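Local coordinates for protein aminotransferase, class III (Thermomicrobium roseum, PDB 6IO1) that acts as a thermostable (S)-enantioselective omega-transaminase, probably moving amino groups between amines and carbonyl compounds with a pyridoxal 5'-phosphate cofactor, at residues A101-E106 against R336-L341; F273-Q276 against Q281-I284. All blocks are in the same frame, centred on the assembly; numbering follows the deposited sequence.

Contact 1 (A101-E106 against R336-L341)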
loop_
_atom_site.group_PDB
_atom_site.type_symbol
_atom_site.label_atom_id
_atom_site.label_comp_id
_atom_site.label_asym_id
_atom_site.label_seq_id
_atom_site.Cartn_x
_atom_site.Cartn_y
_atom_site.Cartn_z
ATOM N N ALA B 101 -6.161 -14.373 10.540
ATOM C CA ALA B 101 -7.340 -13.633 10.980
ATOM C C ALA B 101 -7.881 -14.188 12.294
ATOM O O ALA B 101 -8.183 -13.426 13.222
ATOM C CB ALA B 101 -8.418 -13.669 9.897
ATOM N N ALA B 102 -7.988 -15.516 12.400
ATOM C CA ALA B 102 -8.474 -16.113 13.645
ATOM C C ALA B 102 -7.526 -15.827 14.808
ATOM O O ALA B 102 -7.963 -15.489 15.920
ATOM C CB ALA B 102 -8.667 -17.618 13.464
ATOM N N ARG B 103 -6.219 -15.953 14.567
ATOM C CA ARG B 103 -5.244 -15.713 15.623
ATOM C C ARG B 103 -5.291 -14.268 16.100
ATOM O O ARG B 103 -5.196 -14.001 17.303
ATOM C CB ARG B 103 -3.846 -16.070 15.125
ATOM C CG ARG B 103 -2.809 -16.184 16.217
ATOM C CD ARG B 103 -1.577 -16.889 15.695
ATOM N NE ARG B 103 -0.635 -17.209 16.760
ATOM C CZ ARG B 103 0.587 -17.683 16.547
ATOM N NH1 ARG B 103 1.020 -17.868 15.307
ATOM N NH2 ARG B 103 1.385 -17.952 17.571
ATOM N N LEU B 104 -5.424 -13.320 15.169
ATOM C CA LEU B 104 -5.554 -11.919 15.551
ATOM C C LEU B 104 -6.849 -11.664 16.307
ATOM O O LEU B 104 -6.880 -10.821 17.209
ATOM C CB LEU B 104 -5.474 -11.027 14.313
ATOM C CG LEU B 104 -4.109 -10.953 13.626
ATOM C CD1 LEU B 104 -4.159 -9.996 12.448
ATOM C CD2 LEU B 104 -3.029 -10.544 14.614
ATOM N N ALA B 105 -7.925 -12.370 15.948
ATOM C CA ALA B 105 -9.156 -12.267 16.725
ATOM C C ALA B 105 -8.918 -12.693 18.167
ATOM O O ALA B 105 -9.464 -12.095 19.100
ATOM C CB ALA B 105 -10.257 -13.112 16.088
ATOM N N GLU B 106 -8.102 -13.730 18.365
ATOM C CA GLU B 106 -7.759 -14.128 19.730
ATOM C C GLU B 106 -6.890 -13.074 20.415
ATOM O O GLU B 106 -7.146 -12.695 21.565
ATOM C CB GLU B 106 -7.052 -15.484 19.736
ATOM C CG GLU B 106 -6.516 -15.871 21.111
ATOM C CD GLU B 106 -6.069 -17.317 21.187
ATOM O OE1 GLU B 106 -5.096 -17.603 21.916
ATOM O OE2 GLU B 106 -6.691 -18.169 20.520
ATOM N N ARG B 336 4.546 -17.053 11.694
ATOM C CA ARG B 336 5.818 -17.459 12.294
ATOM C C ARG B 336 6.377 -16.369 13.209
ATOM O O ARG B 336 6.895 -16.656 14.302
ATOM C CB ARG B 336 6.823 -17.809 11.197
ATOM C CG ARG B 336 7.869 -18.825 11.617
ATOM C CD ARG B 336 7.259 -20.205 11.785
ATOM N NE ARG B 336 8.221 -21.157 12.331
ATOM C CZ ARG B 336 8.439 -21.335 13.629
ATOM N NH1 ARG B 336 7.738 -20.648 14.520
ATOM N NH2 ARG B 336 9.337 -22.221 14.038
ATOM N N ASN B 337 6.280 -15.110 12.775
ATOM C CA ASN B 337 6.743 -13.990 13.583
ATOM C C ASN B 337 5.977 -13.908 14.895
ATOM O O ASN B 337 6.560 -13.618 15.943
ATOM C CB ASN B 337 6.601 -12.690 12.789
ATOM C CG ASN B 337 7.081 -11.480 13.559
ATOM O OD1 ASN B 337 8.268 -11.344 13.844
ATOM N ND2 ASN B 337 6.157 -10.589 13.894
ATOM N N LEU B 338 4.663 -14.136 14.849
ATOM C CA LEU B 338 3.864 -14.156 16.068
ATOM C C LEU B 338 4.262 -15.318 16.964
ATOM O O LEU B 338 4.283 -15.181 18.192
ATOM C CB LEU B 338 2.378 -14.228 15.719
ATOM C CG LEU B 338 1.766 -12.931 15.190
ATOM C CD1 LEU B 338 0.276 -13.099 14.936
ATOM C CD2 LEU B 338 2.026 -11.791 16.159
ATOM N N ASP B 339 4.584 -16.472 16.368
ATOM C CA ASP B 339 5.084 -17.591 17.161
ATOM C C ASP B 339 6.307 -17.171 17.961
ATOM O O ASP B 339 6.380 -17.387 19.178
ATOM C CB ASP B 339 5.441 -18.771 16.253
ATOM C CG ASP B 339 4.231 -19.414 15.616
ATOM O OD1 ASP B 339 3.102 -19.149 16.075
ATOM O OD2 ASP B 339 4.411 -20.190 14.656
ATOM N N ILE B 340 7.264 -16.529 17.290
ATOM C CA ILE B 340 8.494 -16.121 17.964
ATOM C C ILE B 340 8.214 -15.029 18.995
ATOM O O ILE B 340 8.740 -15.067 20.115
ATOM C CB ILE B 340 9.545 -15.678 16.933
ATOM C CG1 ILE B 340 9.943 -16.864 16.053
ATOM C CG2 ILE B 340 10.767 -15.097 17.629
ATOM C CD1 ILE B 340 10.941 -16.522 14.975
ATOM N N LEU B 341 7.390 -14.043 18.636
ATOM C CA LEU B 341 7.110 -12.923 19.531
ATOM C C LEU B 341 6.429 -13.391 20.812
ATOM O O LEU B 341 6.799 -12.972 21.915
ATOM C CB LEU B 341 6.248 -11.888 18.804
ATOM C CG LEU B 341 6.125 -10.478 19.389
ATOM C CD1 LEU B 341 7.432 -9.718 19.251
ATOM C CD2 LEU B 341 4.994 -9.721 18.709
#

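Contact 2 (F273-Q276 against Q281-I284)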
loop_
_atom_site.group_PDB
_atom_site.type_symbol
_atom_site.label_atom_id
_atom_site.label_comp_id
_atom_site.label_asym_id
_atom_site.label_seq_id
_atom_site.Cartn_x
_atom_site.Cartn_y
_atom_site.Cartn_z
ATOM N N PHE B 273 -0.153 -4.897 22.721
ATOM C CA PHE B 273 -0.741 -3.764 22.026
ATOM C C PHE B 273 -0.843 -2.573 22.966
ATOM O O PHE B 273 -0.978 -2.728 24.183
ATOM C CB PHE B 273 -2.121 -4.109 21.458
ATOM C CG PHE B 273 -2.105 -5.266 20.503
ATOM C CD1 PHE B 273 -1.435 -5.173 19.295
ATOM C CD2 PHE B 273 -2.754 -6.449 20.816
ATOM C CE1 PHE B 273 -1.414 -6.237 18.414
ATOM C CE2 PHE B 273 -2.738 -7.516 19.938
ATOM C CZ PHE B 273 -2.068 -7.409 18.736
ATOM N N GLY B 274 -0.767 -1.375 22.382
ATOM C CA GLY B 274 -0.850 -0.162 23.176
ATOM C C GLY B 274 -2.194 0.034 23.848
ATOM O O GLY B 274 -2.277 0.689 24.892
ATOM N N MET B 275 -3.267 -0.505 23.254
ATOM C CA MET B 275 -4.590 -0.397 23.869
ATOM C C MET B 275 -4.595 -0.979 25.277
ATOM O O MET B 275 -5.288 -0.468 26.164
ATOM C CB MET B 275 -5.653 -1.076 22.993
ATOM C CG MET B 275 -5.480 -2.578 22.773
ATOM S SD MET B 275 -6.444 -3.226 21.389
ATOM C CE MET B 275 -8.032 -3.540 22.158
ATOM N N GLN B 276 -3.838 -2.057 25.497
ATOM C CA GLN B 276 -3.753 -2.634 26.834
ATOM C C GLN B 276 -3.058 -1.689 27.807
ATOM O O GLN B 276 -3.448 -1.600 28.976
ATOM C CB GLN B 276 -3.029 -3.979 26.790
ATOM C CG GLN B 276 -2.980 -4.675 28.141
ATOM C CD GLN B 276 -2.456 -6.094 28.062
ATOM O OE1 GLN B 276 -2.256 -6.636 26.976
ATOM N NE2 GLN B 276 -2.231 -6.704 29.220
ATOM N N GLN B 281 -10.645 0.359 24.473
ATOM C CA GLN B 281 -11.196 -0.679 23.601
ATOM C C GLN B 281 -11.720 -0.020 22.335
ATOM O O GLN B 281 -12.867 0.464 22.311
ATOM C CB GLN B 281 -12.306 -1.460 24.306
ATOM C CG GLN B 281 -12.971 -2.524 23.444
ATOM C CD GLN B 281 -12.090 -3.738 23.224
ATOM O OE1 GLN B 281 -11.165 -3.996 23.994
ATOM N NE2 GLN B 281 -12.376 -4.493 22.170
ATOM N N PRO B 282 -10.930 0.035 21.269
ATOM C CA PRO B 282 -11.372 0.725 20.056
ATOM C C PRO B 282 -12.388 -0.084 19.269
ATOM O O PRO B 282 -12.440 -1.313 19.339
ATOM C CB PRO B 282 -10.073 0.891 19.258
ATOM C CG PRO B 282 -9.229 -0.257 19.691
ATOM C CD PRO B 282 -9.570 -0.513 21.135
ATOM N N ASP B 283 -13.210 0.642 18.510
ATOM C CA ASP B 283 -14.101 -0.011 17.561
ATOM C C ASP B 283 -13.330 -0.528 16.356
ATOM O O ASP B 283 -13.690 -1.563 15.783
ATOM C CB ASP B 283 -15.199 0.957 17.120
ATOM C CG ASP B 283 -15.891 1.626 18.292
ATOM O OD1 ASP B 283 -16.673 0.948 18.990
ATOM O OD2 ASP B 283 -15.649 2.830 18.517
ATOM N N ILE B 284 -12.274 0.179 15.960
ATOM C CA ILE B 284 -11.430 -0.200 14.834
ATOM C C ILE B 284 -9.975 -0.032 15.249
ATOM O O ILE B 284 -9.619 0.938 15.926
ATOM C CB ILE B 284 -11.739 0.642 13.577
ATOM C CG1 ILE B 284 -13.210 0.513 13.182
ATOM C CG2 ILE B 284 -10.852 0.228 12.418
ATOM C CD1 ILE B 284 -13.638 1.479 12.101
#

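Contact 1 (A101-E106 against R336-L341)
The guanidinium of Arg103 has CB of Leu338 over the centre of one face, 3.9 Å above the plane, and the carboxylate of Asp339 at its edge. Its two terminal nitrogens close end-on round a single oxygen: Arg103 NH1 lies 2.6 Å from Asp339 OD1, and Arg103 NH2 is at the same 2.6 Å from Asp339 OD1. Sharing one acceptor bends both bonds, each with an N-H...O angle of 135°. The oxygen sits close to the guanidinium plane, yet the carboxylate is turned 45° from that plane; NH2 arrives nearly along the C-O direction and NH1 from above the carboxylate. With CG anti to the backbone N (chi1 -166°) and the chain extended from there to NE, Arg103 spans the 12.1 Å between the axes of segments 101-106 and 336-341. One turn back on the same helix as Asp339, the Arg336 guanidinium has Asp339 CB at its edge and adds a weak, long bond from Arg336 NH1 to Asp339 OD2 at 3.4 Å, so the acid lies between two arginines, which probably favours its ionised form. A lysine in place of Arg103 keeps a charge but not the paired nitrogens or flat face, and Asp339 OD1 would probably be held by one donor at most, with Leu338 CB less well covered. Beside the charges, Leu104 CD2 touches Leu338 CD1 at 4.2 Å, the side chains crossing at about a right angle. Leu104 also rests on Phe115 and Phe117 of strand 112-118, and Leu338 on Phe266, while His18 of the second subunit packs on Ala101, Ala102 and Ala105. This salt-bridge network joins helices 95-107 and 328-344, whose segments here run in the same general direction, in the fold type I architecture of class-III aminotransferases.

Contact 2 (F273-Q276 against Q281-I284)
The terminal methyl of Met275 meets the ring of Pro282, CE of Met275 lying 3.5 Å from CD of Pro282. The sulfur follows at longer range, with Met275 SD 4.1 Å from the same Pro282 CD. The two side chains cross at about a right angle. CG of Met275 occupies the crowded position between the backbone N and the carbonyl carbon (chi1 62°), and a bend at chi3 (-85°) brings the methyl, rather than the sulfur, closest to Pro282 CD. The same methyl touches the amide of Gln281, CE of Met275 standing 3.7 Å from OE1 of Gln281. These two side chains run side by side and point the same way. Gln281 starts out away from the 273-276 segment, but its chain folds at chi2 (73°), which brings the amide oxygen alongside the methyl. The contact is therefore van der Waals packing throughout, with Met275 and Gln281 the nearest pair along the backbones, CA to CA 6.6 Å.

In the next shell the Gln281 amide is fixed by NE2, which hydrogen-bonds to the carbonyl oxygen of Pro109, while Leu112 and Leu259 pack against both Met275 and Pro282. The Glu261 carboxylate accepts the backbone N-H groups of Gly274 and Met275, one on each oxygen, holding the backbone at the turn that leads into helix 274-278. Within that turn Gln276 N bonds Phe273 O at 3.2 Å. This helix lies on the connection between adjacent parallel strands 256-260 and 284-287 of the mainly parallel seven-stranded sheet of the cofactor-binding domain; Asp260, ending the first strand, and Lys289, just past the second, belong to the pocket of the bound pyridoxamine phosphate, but the Pro282 side chain is about 14 Å from the cofactor, so this packing lies outside the site.

In the fold
From the N terminus, the chain supplies helix 95-107, the earlier half of contact 1, and continues through a short loop into strand 112-118, outermost in its sheet within the chain. Much later, 273-276 and 281-284 meet in contact 2, which closes a tight local loop just before strand 284-287. Helix 328-344 then returns to the first helix and completes contact 1, so contact 2 nests inside that long loop. Their centres are 16 Å apart. Strand 112-118 packs on residues of both, and Phe266 touches Leu338 while meeting Phe273 edge-to-face. Contact 1 joins helix 95-107, packed on strand 112-118, to helix 328-344; contact 2 packs the connection before strand 284-287 against the same sheet.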